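Local coordinates for protein endoglucanase (Uncultured bacterium, PDB 3X17) that catalyses the endo-hydrolysis of beta-1,4-glucosidic bonds in cellulose, as a family 9 glycoside hydrolase with an N-terminal Ig-like domain, at residues A361-A364 and L368-Y371; Q306-L311 and F341-E346; G383-V388 and H450-R455; K299-A304 and W348-R353. All blocks are in the same frame, centred on the assembly; numbering follows the deposited sequence.

Contact 1 (A361-A364 and L368-Y371)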
loop_
_atom_site.group_PDB
_atom_site.type_symbol
_atom_site.label_atom_id
_atom_site.label_comp_id
_atom_site.label_asym_id
_atom_site.label_seq_id
_atom_site.Cartn_x
_atom_site.Cartn_y
_atom_site.Cartn_z
ATOM N N ALA A 361 9.544 3.702 27.377
ATOM C CA ALA A 361 10.694 4.356 28.030
ATOM C C ALA A 361 11.861 3.387 28.230
ATOM O O ALA A 361 13.012 3.739 27.993
ATOM C CB ALA A 361 10.273 4.999 29.380
ATOM N N ARG A 362 11.547 2.151 28.604
ATOM C CA ARG A 362 12.539 1.076 28.700
ATOM C C ARG A 362 13.258 0.865 27.367
ATOM O O ARG A 362 14.509 0.836 27.311
ATOM C CB ARG A 362 11.870 -0.221 29.170
ATOM C CG ARG A 362 12.826 -1.376 29.478
ATOM C CD ARG A 362 12.066 -2.683 29.867
ATOM N NE ARG A 362 10.679 -2.432 30.273
ATOM C CZ ARG A 362 9.638 -3.222 29.977
ATOM N NH1 ARG A 362 9.816 -4.346 29.281
ATOM N NH2 ARG A 362 8.411 -2.889 30.381
ATOM N N MET A 363 12.480 0.754 26.289
ATOM C CA MET A 363 13.079 0.634 24.957
ATOM C C MET A 363 13.899 1.848 24.598
ATOM O O MET A 363 14.915 1.717 23.936
ATOM C CB MET A 363 12.050 0.384 23.851
ATOM C CG MET A 363 12.633 -0.453 22.714
ATOM S SD MET A 363 11.564 -0.637 21.265
ATOM C CE MET A 363 10.710 -2.171 21.667
ATOM N N ALA A 364 13.412 3.029 24.966
ATOM C CA ALA A 364 14.120 4.272 24.631
ATOM C C ALA A 364 15.539 4.304 25.243
ATOM O O ALA A 364 16.478 4.820 24.621
ATOM C CB ALA A 364 13.319 5.492 25.065
ATOM N N LEU A 368 15.504 2.644 20.235
ATOM C CA LEU A 368 14.180 2.599 19.629
ATOM C C LEU A 368 14.276 1.812 18.330
ATOM O O LEU A 368 15.352 1.699 17.756
ATOM C CB LEU A 368 13.702 4.012 19.326
ATOM C CG LEU A 368 13.441 4.917 20.525
ATOM C CD1 LEU A 368 13.312 6.382 20.062
ATOM C CD2 LEU A 368 12.221 4.463 21.300
ATOM N N PRO A 369 13.144 1.274 17.856
ATOM C CA PRO A 369 13.114 0.561 16.573
ATOM C C PRO A 369 13.681 1.468 15.488
ATOM O O PRO A 369 13.516 2.683 15.582
ATOM C CB PRO A 369 11.607 0.374 16.328
ATOM C CG PRO A 369 10.986 0.393 17.675
ATOM C CD PRO A 369 11.813 1.329 18.504
ATOM N N ALA A 370 14.345 0.911 14.478
ATOM C CA ALA A 370 14.750 1.710 13.315
ATOM C C ALA A 370 13.529 2.393 12.681
ATOM O O ALA A 370 12.409 1.851 12.721
ATOM C CB ALA A 370 15.490 0.842 12.267
ATOM N N TYR A 371 13.743 3.618 12.187
ATOM C CA TYR A 371 12.713 4.372 11.496
ATOM C C TYR A 371 12.748 4.026 10.010
ATOM O O TYR A 371 13.746 4.249 9.322
ATOM C CB TYR A 371 12.896 5.898 11.681
ATOM C CG TYR A 371 11.690 6.701 11.211
ATOM C CD1 TYR A 371 10.548 6.781 11.978
ATOM C CD2 TYR A 371 11.672 7.298 9.956
ATOM C CE1 TYR A 371 9.443 7.499 11.555
ATOM C CE2 TYR A 371 10.568 7.962 9.503
ATOM C CZ TYR A 371 9.471 8.110 10.329
ATOM O OH TYR A 371 8.372 8.804 9.884
#
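The puckered pyrrolidine ring of Pro369 meets Met363 along its CD-CG side: the thioether sulfur SD comes to 3.4 Å from Pro369 CD, and the two side chains cross at about a right angle. The contact closes the turn that leads out of helix 354-366 in the (alpha/alpha)6 barrel of this family 9 enzyme, where the chain runs extended toward helix 381-390. The flat ring of Phe341, from helix 337-351, packs on Pro369, Met363 and Leu368 alike; further along the loop, Tyr371 makes a separate edge-to-face pair with Tyr384. The methionine reaches the proline because its chain runs extended to SD and bends only at the last torsion (chi3 -93°), which turns the methyl group off the line of the chain. Beside this pair is a purely aliphatic one. Leu368 places CG opposite its carbonyl carbon (chi1 -66°), which sends the CD2 branch back to the helix, 3.8 Å from Ala364 CA. The backbones approach closely without a hydrogen bond between them; instead, the carbonyl of Ala364 is taken by Arg401 and that of Pro369 by Tyr384. The Pro369 side chain lies about 8 Å from a bound calcium ion and touches Asp338, one of the ligands of that ion. On the helix side, the methyl CB of Ala364 completes the leucine contact, 4.1 Å from Leu368 CD2.

Contact 2 (Q306-L311 and F341-E346); sequences QAWRFL and FWAAVE
Trp308 reaches across from helix 294-312 and sets the six-membered part of its indole against two neighbouring alanines of helix 337-351. These are successive antiparallel helices of the (alpha/alpha)6 barrel, and here a large indole from one is set against two small alanine side chains of the other. In the first shell, Ala343 CB lies at the edge of the indole, near its plane, 4.1 Å from Trp308 CZ3. The methyl of Ala344 comes to the adjoining corner of the ring, CB to Trp308 CH2 at 3.9 Å. The backbone of the second helix is reached too, since Ala344 N is 3.8 Å from Trp308 CZ3, approaching obliquely. What brings the ring so far out is its first torsion: CG points opposite the backbone N (chi1 -174°), and the indole spans the gap between the helices.

One shell further out, helix 354-366 adds two edge-to-face partners to the indole, Tyr356 and Tyr359, and Tyr359 also packs on Ala344. Leu311 packs on Ala276 of helix 272-288, and its carbonyl receives a bond from Arg340. The part of helix 337-351 that carries Trp342 and Glu346, next to helix 272-288, is more polar. Glu346 forms a salt bridge to Arg287 through OE1. Its other oxygen sits close to the carboxylate of Asp386 and receives a weak, bent bond from the indole of Trp342, NE1 to Glu346 OE2 at 3.0 Å with an angle of 130° at the hydrogen.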
loop_
_atom_site.group_PDB
_atom_site.type_symbol
_atom_site.label_atom_id
_atom_site.label_comp_id
_atom_site.label_asym_id
_atom_site.label_seq_id
_atom_site.Cartn_x
_atom_site.Cartn_y
_atom_site.Cartn_z
ATOM N N GLN A 306 -5.671 -7.840 25.955
ATOM C CA GLN A 306 -5.453 -9.247 26.285
ATOM C C GLN A 306 -4.198 -9.741 25.552
ATOM O O GLN A 306 -3.355 -10.410 26.127
ATOM C CB GLN A 306 -6.703 -10.057 25.882
ATOM C CG GLN A 306 -6.655 -11.559 26.166
ATOM C CD GLN A 306 -6.340 -11.869 27.623
ATOM O OE1 GLN A 306 -6.966 -11.322 28.537
ATOM N NE2 GLN A 306 -5.311 -12.691 27.848
ATOM N N ALA A 307 -4.067 -9.356 24.290
ATOM C CA ALA A 307 -2.849 -9.559 23.534
ATOM C C ALA A 307 -1.600 -8.986 24.212
ATOM O O ALA A 307 -0.548 -9.610 24.216
ATOM C CB ALA A 307 -3.003 -8.971 22.147
ATOM N N TRP A 308 -1.690 -7.773 24.739
ATOM C CA TRP A 308 -0.559 -7.237 25.467
ATOM C C TRP A 308 -0.264 -8.041 26.746
ATOM O O TRP A 308 0.887 -8.150 27.143
ATOM C CB TRP A 308 -0.747 -5.764 25.821
ATOM C CG TRP A 308 0.500 -5.197 26.447
ATOM C CD1 TRP A 308 0.776 -5.083 27.775
ATOM C CD2 TRP A 308 1.679 -4.786 25.752
ATOM N NE1 TRP A 308 2.028 -4.572 27.952
ATOM C CE2 TRP A 308 2.617 -4.396 26.725
ATOM C CE3 TRP A 308 2.008 -4.644 24.391
ATOM C CZ2 TRP A 308 3.872 -3.877 26.391
ATOM C CZ3 TRP A 308 3.265 -4.140 24.056
ATOM C CH2 TRP A 308 4.191 -3.792 25.054
ATOM N N ARG A 309 -1.291 -8.582 27.402
ATOM C CA ARG A 309 -1.054 -9.419 28.587
ATOM C C ARG A 309 -0.232 -10.649 28.199
ATOM O O ARG A 309 0.780 -10.980 28.833
ATOM C CB ARG A 309 -2.374 -9.870 29.199
ATOM C CG ARG A 309 -2.843 -9.010 30.352
ATOM C CD ARG A 309 -4.318 -9.255 30.657
ATOM N NE ARG A 309 -5.018 -7.979 30.556
ATOM C CZ ARG A 309 -6.187 -7.789 29.960
ATOM N NH1 ARG A 309 -6.894 -8.814 29.513
ATOM N NH2 ARG A 309 -6.692 -6.564 29.908
ATOM N N PHE A 310 -0.614 -11.266 27.089
ATOM C CA PHE A 310 0.196 -12.337 26.530
ATOM C C PHE A 310 1.639 -11.912 26.256
ATOM O O PHE A 310 2.563 -12.619 26.636
ATOM C CB PHE A 310 -0.425 -12.929 25.267
ATOM C CG PHE A 310 0.328 -14.110 24.743
ATOM C CD1 PHE A 310 0.075 -15.391 25.245
ATOM C CD2 PHE A 310 1.339 -13.942 23.807
ATOM C CE1 PHE A 310 0.818 -16.479 24.809
ATOM C CE2 PHE A 310 2.055 -15.034 23.334
ATOM C CZ PHE A 310 1.811 -16.305 23.858
ATOM N N LEU A 311 1.832 -10.810 25.529
ATOM C CA LEU A 311 3.195 -10.340 25.230
ATOM C C LEU A 311 4.052 -10.038 26.468
ATOM O O LEU A 311 5.254 -10.240 26.447
ATOM C CB LEU A 311 3.183 -9.107 24.321
ATOM C CG LEU A 311 2.622 -9.322 22.921
ATOM C CD1 LEU A 311 2.166 -7.986 22.366
ATOM C CD2 LEU A 311 3.713 -9.978 22.043
ATOM N N PHE A 341 6.914 -2.235 20.244
ATOM C CA PHE A 341 6.958 -0.768 20.368
ATOM C C PHE A 341 5.640 -0.166 19.859
ATOM O O PHE A 341 4.954 0.596 20.572
ATOM C CB PHE A 341 8.149 -0.224 19.564
ATOM C CG PHE A 341 8.154 1.283 19.398
ATOM C CD1 PHE A 341 8.648 2.101 20.405
ATOM C CD2 PHE A 341 7.660 1.873 18.236
ATOM C CE1 PHE A 341 8.702 3.480 20.246
ATOM C CE2 PHE A 341 7.729 3.251 18.060
ATOM C CZ PHE A 341 8.202 4.058 19.100
ATOM N N TRP A 342 5.259 -0.549 18.636
ATOM C CA TRP A 342 4.071 0.031 17.995
ATOM C C TRP A 342 2.815 -0.256 18.808
ATOM O O TRP A 342 2.001 0.623 19.051
ATOM C CB TRP A 342 3.938 -0.492 16.571
ATOM C CG TRP A 342 2.669 -0.094 15.884
ATOM C CD1 TRP A 342 2.063 1.126 15.919
ATOM C CD2 TRP A 342 1.969 -0.862 14.903
ATOM N NE1 TRP A 342 0.969 1.139 15.083
ATOM C CE2 TRP A 342 0.892 -0.073 14.443
ATOM C CE3 TRP A 342 2.098 -2.178 14.431
ATOM C CZ2 TRP A 342 -0.091 -0.576 13.574
ATOM C CZ3 TRP A 342 1.108 -2.688 13.588
ATOM C CH2 TRP A 342 0.043 -1.874 13.147
ATOM N N ALA A 343 2.686 -1.492 19.270
ATOM C CA ALA A 343 1.554 -1.856 20.112
ATOM C C ALA A 343 1.545 -1.053 21.414
ATOM O O ALA A 343 0.504 -0.523 21.811
ATOM C CB ALA A 343 1.550 -3.384 20.387
ATOM N N ALA A 344 2.700 -0.964 22.074
ATOM C CA ALA A 344 2.828 -0.094 23.263
ATOM C C ALA A 344 2.362 1.347 23.049
ATOM O O ALA A 344 1.571 1.868 23.832
ATOM C CB ALA A 344 4.257 -0.133 23.848
ATOM N N VAL A 345 2.829 1.981 21.983
ATOM C CA VAL A 345 2.396 3.348 21.655
ATOM C C VAL A 345 0.882 3.430 21.536
ATOM O O VAL A 345 0.256 4.243 22.210
ATOM C CB VAL A 345 3.061 3.855 20.340
ATOM C CG1 VAL A 345 2.415 5.163 19.872
ATOM C CG2 VAL A 345 4.567 4.056 20.566
ATOM N N GLU A 346 0.290 2.592 20.681
ATOM C CA GLU A 346 -1.162 2.680 20.404
ATOM C C GLU A 346 -2.016 2.417 21.660
ATOM O O GLU A 346 -3.016 3.092 21.909
ATOM C CB GLU A 346 -1.564 1.731 19.276
ATOM C CG GLU A 346 -0.751 1.924 18.000
ATOM C CD GLU A 346 -0.860 3.340 17.410
ATOM O OE1 GLU A 346 -1.670 4.161 17.903
ATOM O OE2 GLU A 346 -0.194 3.603 16.391
#

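Contact 3 (G383-V388 and H450-R455)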
loop_
_atom_site.group_PDB
_atom_site.type_symbol
_atom_site.label_atom_id
_atom_site.label_comp_id
_atom_site.label_asym_id
_atom_site.label_seq_id
_atom_site.Cartn_x
_atom_site.Cartn_y
_atom_site.Cartn_z
ATOM N N GLY A 383 4.040 4.127 15.025
ATOM C CA GLY A 383 4.152 4.371 16.449
ATOM C C GLY A 383 4.850 5.701 16.677
ATOM O O GLY A 383 4.411 6.507 17.495
ATOM N N TYR A 384 5.960 5.914 15.973
ATOM C CA TYR A 384 6.649 7.208 16.023
ATOM C C TYR A 384 5.645 8.334 15.830
ATOM O O TYR A 384 5.569 9.249 16.641
ATOM C CB TYR A 384 7.694 7.294 14.911
ATOM C CG TYR A 384 9.034 6.728 15.282
ATOM C CD1 TYR A 384 9.283 5.355 15.224
ATOM C CD2 TYR A 384 10.094 7.576 15.580
ATOM C CE1 TYR A 384 10.558 4.837 15.528
ATOM C CE2 TYR A 384 11.350 7.078 15.850
ATOM C CZ TYR A 384 11.578 5.719 15.851
ATOM O OH TYR A 384 12.856 5.272 16.113
ATOM N N PHE A 385 4.845 8.232 14.770
ATOM C CA PHE A 385 3.958 9.317 14.372
ATOM C C PHE A 385 2.839 9.504 15.379
ATOM O O PHE A 385 2.455 10.629 15.670
ATOM C CB PHE A 385 3.382 9.069 12.974
ATOM C CG PHE A 385 2.682 10.275 12.373
ATOM C CD1 PHE A 385 3.425 11.361 11.871
ATOM C CD2 PHE A 385 1.296 10.344 12.346
ATOM C CE1 PHE A 385 2.784 12.493 11.382
ATOM C CE2 PHE A 385 0.651 11.444 11.800
ATOM C CZ PHE A 385 1.403 12.526 11.307
ATOM N N ASP A 386 2.280 8.398 15.875
ATOM C CA ASP A 386 1.089 8.464 16.724
ATOM C C ASP A 386 1.461 8.931 18.126
ATOM O O ASP A 386 0.742 9.717 18.746
ATOM C CB ASP A 386 0.381 7.108 16.798
ATOM C CG ASP A 386 -0.525 6.868 15.606
ATOM O OD1 ASP A 386 -0.655 7.801 14.772
ATOM O OD2 ASP A 386 -1.039 5.735 15.452
ATOM N N TYR A 387 2.606 8.478 18.612
ATOM C CA TYR A 387 3.178 9.040 19.825
ATOM C C TYR A 387 3.359 10.586 19.782
ATOM O O TYR A 387 2.826 11.299 20.633
ATOM C CB TYR A 387 4.520 8.386 20.127
ATOM C CG TYR A 387 5.080 8.777 21.491
ATOM C CD1 TYR A 387 5.509 10.087 21.743
ATOM C CD2 TYR A 387 5.249 7.823 22.490
ATOM C CE1 TYR A 387 6.061 10.443 22.971
ATOM C CE2 TYR A 387 5.811 8.160 23.718
ATOM C CZ TYR A 387 6.191 9.478 23.966
ATOM O OH TYR A 387 6.720 9.809 25.207
ATOM N N VAL A 388 4.116 11.071 18.790
ATOM C CA VAL A 388 4.302 12.499 18.551
ATOM C C VAL A 388 2.970 13.261 18.397
ATOM O O VAL A 388 2.757 14.262 19.083
ATOM C CB VAL A 388 5.289 12.774 17.344
ATOM C CG1 VAL A 388 5.295 14.246 16.979
ATOM C CG2 VAL A 388 6.736 12.319 17.697
ATOM N N HIS A 450 5.892 16.308 6.383
ATOM C CA HIS A 450 5.047 17.409 5.949
ATOM C C HIS A 450 3.989 17.781 6.986
ATOM O O HIS A 450 3.629 18.952 7.128
ATOM C CB HIS A 450 4.371 17.073 4.619
ATOM C CG HIS A 450 3.471 18.161 4.110
ATOM N ND1 HIS A 450 3.946 19.395 3.710
ATOM C CD2 HIS A 450 2.124 18.212 3.965
ATOM C CE1 HIS A 450 2.938 20.128 3.267
ATOM N NE2 HIS A 450 1.817 19.454 3.457
ATOM N N HIS A 451 3.455 16.781 7.668
ATOM C CA HIS A 451 2.404 17.030 8.627
ATOM C C HIS A 451 2.953 17.724 9.891
ATOM O O HIS A 451 2.260 18.541 10.516
ATOM C CB HIS A 451 1.684 15.733 8.980
ATOM C CG HIS A 451 0.483 15.933 9.846
ATOM N ND1 HIS A 451 0.568 16.040 11.222
ATOM C CD2 HIS A 451 -0.817 16.148 9.533
ATOM C CE1 HIS A 451 -0.633 16.285 11.720
ATOM N NE2 HIS A 451 -1.489 16.371 10.715
ATOM N N LEU A 452 4.197 17.407 10.259
ATOM C CA LEU A 452 4.829 18.024 11.441
ATOM C C LEU A 452 5.334 19.439 11.138
ATOM O O LEU A 452 5.358 20.308 12.010
ATOM C CB LEU A 452 6.011 17.183 11.911
ATOM C CG LEU A 452 5.752 15.780 12.475
ATOM C CD1 LEU A 452 7.047 15.311 13.030
ATOM C CD2 LEU A 452 4.675 15.794 13.570
ATOM N N GLU A 453 5.667 19.658 9.874
ATOM C CA GLU A 453 6.485 20.767 9.417
ATOM C C GLU A 453 6.163 20.930 7.922
ATOM O O GLU A 453 6.759 20.248 7.074
ATOM C CB GLU A 453 7.956 20.392 9.588
ATOM C CG GLU A 453 8.924 21.533 9.780
ATOM C CD GLU A 453 10.362 21.026 10.001
ATOM O OE1 GLU A 453 11.040 20.653 9.000
ATOM O OE2 GLU A 453 10.789 20.948 11.179
ATOM N N PRO A 454 5.162 21.768 7.602
ATOM C CA PRO A 454 4.700 21.813 6.204
ATOM C C PRO A 454 5.838 22.200 5.272
ATOM O O PRO A 454 6.711 22.981 5.656
ATOM C CB PRO A 454 3.597 22.885 6.230
ATOM C CG PRO A 454 3.002 22.748 7.648
ATOM C CD PRO A 454 4.232 22.453 8.522
ATOM N N ARG A 455 5.883 21.572 4.117
ATOM C CA ARG A 455 7.023 21.670 3.264
ATOM C C ARG A 455 6.644 21.231 1.881
ATOM O O ARG A 455 6.564 20.074 1.594
ATOM C CB ARG A 455 8.092 20.780 3.818
ATOM C CG ARG A 455 9.319 20.741 3.029
ATOM C CD ARG A 455 10.324 19.985 3.769
ATOM N NE ARG A 455 11.306 20.851 4.365
ATOM C CZ ARG A 455 12.287 21.388 3.672
ATOM N NH1 ARG A 455 12.368 21.121 2.396
ATOM N NH2 ARG A 455 13.166 22.180 4.238
#
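Phe385 and His451 form the closely fitted part of this contact, an offset edge-to-face pair in which the phenyl edge is directed at the imidazole face. Their centroids are 5.5 Å apart and the planes stand at 70°; the nearest approach is Phe385 CZ to His451 ND1 at 3.6 Å. Both rings are swung opposite their own backbone N (chi1 -168° for Phe385), so each reaches out from its helix to meet the other. Phe385 is buried and also stacks on Phe448, whereas His451 is exposed to solvent; Leu200 of helix 184-200 touches both members of the pair.

The other half is looser, apolar and partly exposed. Leu452 CD2 rests 3.8 Å from Val388 CG1, the two side chains crossing at about a right angle, and lies more distantly, at 4.4 Å, from Phe385 CE1. Beyond Leu452 the helix stops, and the turn is tied back by a side chain: Arg455 N, at the N-cap of the next helix, donates to His450 ND1 at 2.9 Å. Such packing of helix 381-390 against the C-terminal end of helix 435-452, mediated by side chains alone, is in keeping with the all-helical (alpha/alpha)6 barrel of glycoside hydrolase family 9.

Contact 4 (K299-A304 and W348-R353); sequences KALAAA and WVVTGR
Leu301 lies obliquely against both Val350 and Thr351, and a single methyl group, CD1, does all the touching. The contact joins helix 294-312 to the C-terminal end of helix 337-351, two successive antiparallel helices of the (alpha/alpha)6 barrel, at a place near the protein surface. Leu301 extends CG opposite the backbone N (chi1 169°), which carries the forked end across the gap. Its CD1 meets Thr351 CG2 at 3.7 Å and, less closely, the CG1 branch that Val350 offers, at 4.1 Å. On its own side, Leu301 is backed by Ala286 of helix 272-288.

The first torsion of Thr351 (chi1 73°) separates its two branches. CG2, opposite the carbonyl carbon, faces the leucine, while OG1, lodged between the backbone N and the carbonyl carbon, stays with its own chain: it bonds to the carbonyl of Leu347 one turn back and accepts from the backbone two residues on, Arg353 N to Thr351 OG1 at 3.1 Å and nearly straight at 164°. The second bond makes an ST turn. It spans Gly352, where the chain leaves the helix with positive phi, and leads to Arg353 at the N-cap of helix 354-366. Arg353 folds back over the threonine and forms a salt bridge with Glu305 of helix 294-312. Thr351 CB sits over the centre of one face of the Arg353 guanidinium, 3.8 Å from its plane.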
loop_
_atom_site.group_PDB
_atom_site.type_symbol
_atom_site.label_atom_id
_atom_site.label_comp_id
_atom_site.label_asym_id
_atom_site.label_seq_id
_atom_site.Cartn_x
_atom_site.Cartn_y
_atom_site.Cartn_z
ATOM N N LYS A 299 -14.559 -3.498 22.259
ATOM C CA LYS A 299 -14.177 -4.859 21.961
ATOM C C LYS A 299 -12.768 -4.847 21.373
ATOM O O LYS A 299 -11.937 -5.697 21.717
ATOM C CB LYS A 299 -15.167 -5.498 20.977
ATOM C CG LYS A 299 -14.841 -6.963 20.591
ATOM C CD LYS A 299 -15.758 -7.392 19.438
ATOM C CE LYS A 299 -15.937 -8.895 19.377
ATOM N NZ LYS A 299 -16.535 -9.310 18.064
ATOM N N ALA A 300 -12.488 -3.870 20.504
ATOM C CA ALA A 300 -11.161 -3.826 19.909
ATOM C C ALA A 300 -10.174 -3.555 21.029
ATOM O O ALA A 300 -9.121 -4.174 21.085
ATOM C CB ALA A 300 -11.053 -2.803 18.802
ATOM N N LEU A 301 -10.588 -2.740 22.000
ATOM C CA LEU A 301 -9.682 -2.353 23.084
ATOM C C LEU A 301 -9.432 -3.534 23.980
ATOM O O LEU A 301 -8.297 -3.771 24.369
ATOM C CB LEU A 301 -10.219 -1.171 23.896
ATOM C CG LEU A 301 -9.497 -0.840 25.215
ATOM C CD1 LEU A 301 -8.042 -0.459 24.965
ATOM C CD2 LEU A 301 -10.245 0.255 26.044
ATOM N N ALA A 302 -10.474 -4.328 24.248
ATOM C CA ALA A 302 -10.316 -5.498 25.131
ATOM C C ALA A 302 -9.357 -6.499 24.519
ATOM O O ALA A 302 -8.467 -7.027 25.198
ATOM C CB ALA A 302 -11.677 -6.158 25.438
ATOM N N ALA A 303 -9.521 -6.730 23.219
ATOM C CA ALA A 303 -8.667 -7.643 22.497
ATOM C C ALA A 303 -7.209 -7.182 22.559
ATOM O O ALA A 303 -6.303 -7.984 22.801
ATOM C CB ALA A 303 -9.125 -7.742 21.056
ATOM N N ALA A 304 -6.978 -5.897 22.294
ATOM C CA ALA A 304 -5.605 -5.355 22.309
ATOM C C ALA A 304 -4.974 -5.553 23.685
ATOM O O ALA A 304 -3.790 -5.893 23.798
ATOM C CB ALA A 304 -5.570 -3.844 21.912
ATOM N N TRP A 348 -0.909 2.884 24.814
ATOM C CA TRP A 348 -0.652 4.096 25.597
ATOM C C TRP A 348 -1.545 5.261 25.166
ATOM O O TRP A 348 -2.094 5.977 26.012
ATOM C CB TRP A 348 0.819 4.520 25.507
ATOM C CG TRP A 348 1.081 5.782 26.290
ATOM C CD1 TRP A 348 0.822 5.989 27.629
ATOM C CD2 TRP A 348 1.513 7.042 25.773
ATOM N NE1 TRP A 348 1.106 7.284 27.975
ATOM C CE2 TRP A 348 1.517 7.960 26.856
ATOM C CE3 TRP A 348 1.955 7.473 24.521
ATOM C CZ2 TRP A 348 1.943 9.274 26.717
ATOM C CZ3 TRP A 348 2.360 8.790 24.380
ATOM C CH2 TRP A 348 2.351 9.674 25.468
ATOM N N VAL A 349 -1.691 5.436 23.850
ATOM C CA VAL A 349 -2.398 6.591 23.292
ATOM C C VAL A 349 -3.862 6.544 23.657
ATOM O O VAL A 349 -4.434 7.577 24.016
ATOM C CB VAL A 349 -2.280 6.691 21.742
ATOM C CG1 VAL A 349 -3.316 7.669 21.194
ATOM C CG2 VAL A 349 -0.887 7.112 21.323
ATOM N N VAL A 350 -4.491 5.368 23.561
ATOM C CA VAL A 350 -5.945 5.261 23.852
ATOM C C VAL A 350 -6.301 5.073 25.347
ATOM O O VAL A 350 -7.397 5.458 25.785
ATOM C CB VAL A 350 -6.628 4.160 22.972
ATOM C CG1 VAL A 350 -6.121 2.756 23.323
ATOM C CG2 VAL A 350 -8.172 4.256 23.021
ATOM N N THR A 351 -5.397 4.482 26.130
ATOM C CA THR A 351 -5.684 4.243 27.557
ATOM C C THR A 351 -5.013 5.245 28.497
ATOM O O THR A 351 -5.451 5.413 29.619
ATOM C CB THR A 351 -5.292 2.824 28.043
ATOM O OG1 THR A 351 -3.861 2.720 28.137
ATOM C CG2 THR A 351 -5.865 1.715 27.104
ATOM N N GLY A 352 -3.856 5.758 28.097
ATOM C CA GLY A 352 -3.126 6.689 28.919
ATOM C C GLY A 352 -2.346 6.003 30.021
ATOM O O GLY A 352 -1.653 6.659 30.769
ATOM N N ARG A 353 -2.382 4.673 30.060
ATOM C CA ARG A 353 -1.801 3.927 31.171
ATOM C C ARG A 353 -0.270 3.838 31.169
ATOM O O ARG A 353 0.385 3.588 30.120
ATOM C CB ARG A 353 -2.399 2.541 31.248
ATOM C CG ARG A 353 -3.468 2.420 32.294
ATOM C CD ARG A 353 -3.923 0.985 32.397
ATOM N NE ARG A 353 -5.282 0.925 31.917
ATOM C CZ ARG A 353 -5.700 0.235 30.873
ATOM N NH1 ARG A 353 -4.923 -0.663 30.292
ATOM N NH2 ARG A 353 -6.961 0.365 30.511
#

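In the fold
Contacts 2 and 4 join the same two helices, 294-312 and 337-351, and the centres of these two contacts lie about 9 Å apart. They differ with depth: contact 2 is buried, with an indole against alanines, whereas contact 4 is at the surface and its touching groups are all aliphatic. Contacts 1 and 3 are partly buried; contact 1 is a local turn with a sulfur against a proline, whereas contact 3 bridges distant parts of the sequence with a ring pair. The set is continuous through shared residues: Phe341 connects contact 2 with contact 1, Tyr384 connects contact 1 with contact 3, and Tyr387 and Trp348 join contact 3 to contact 4 by ring packing.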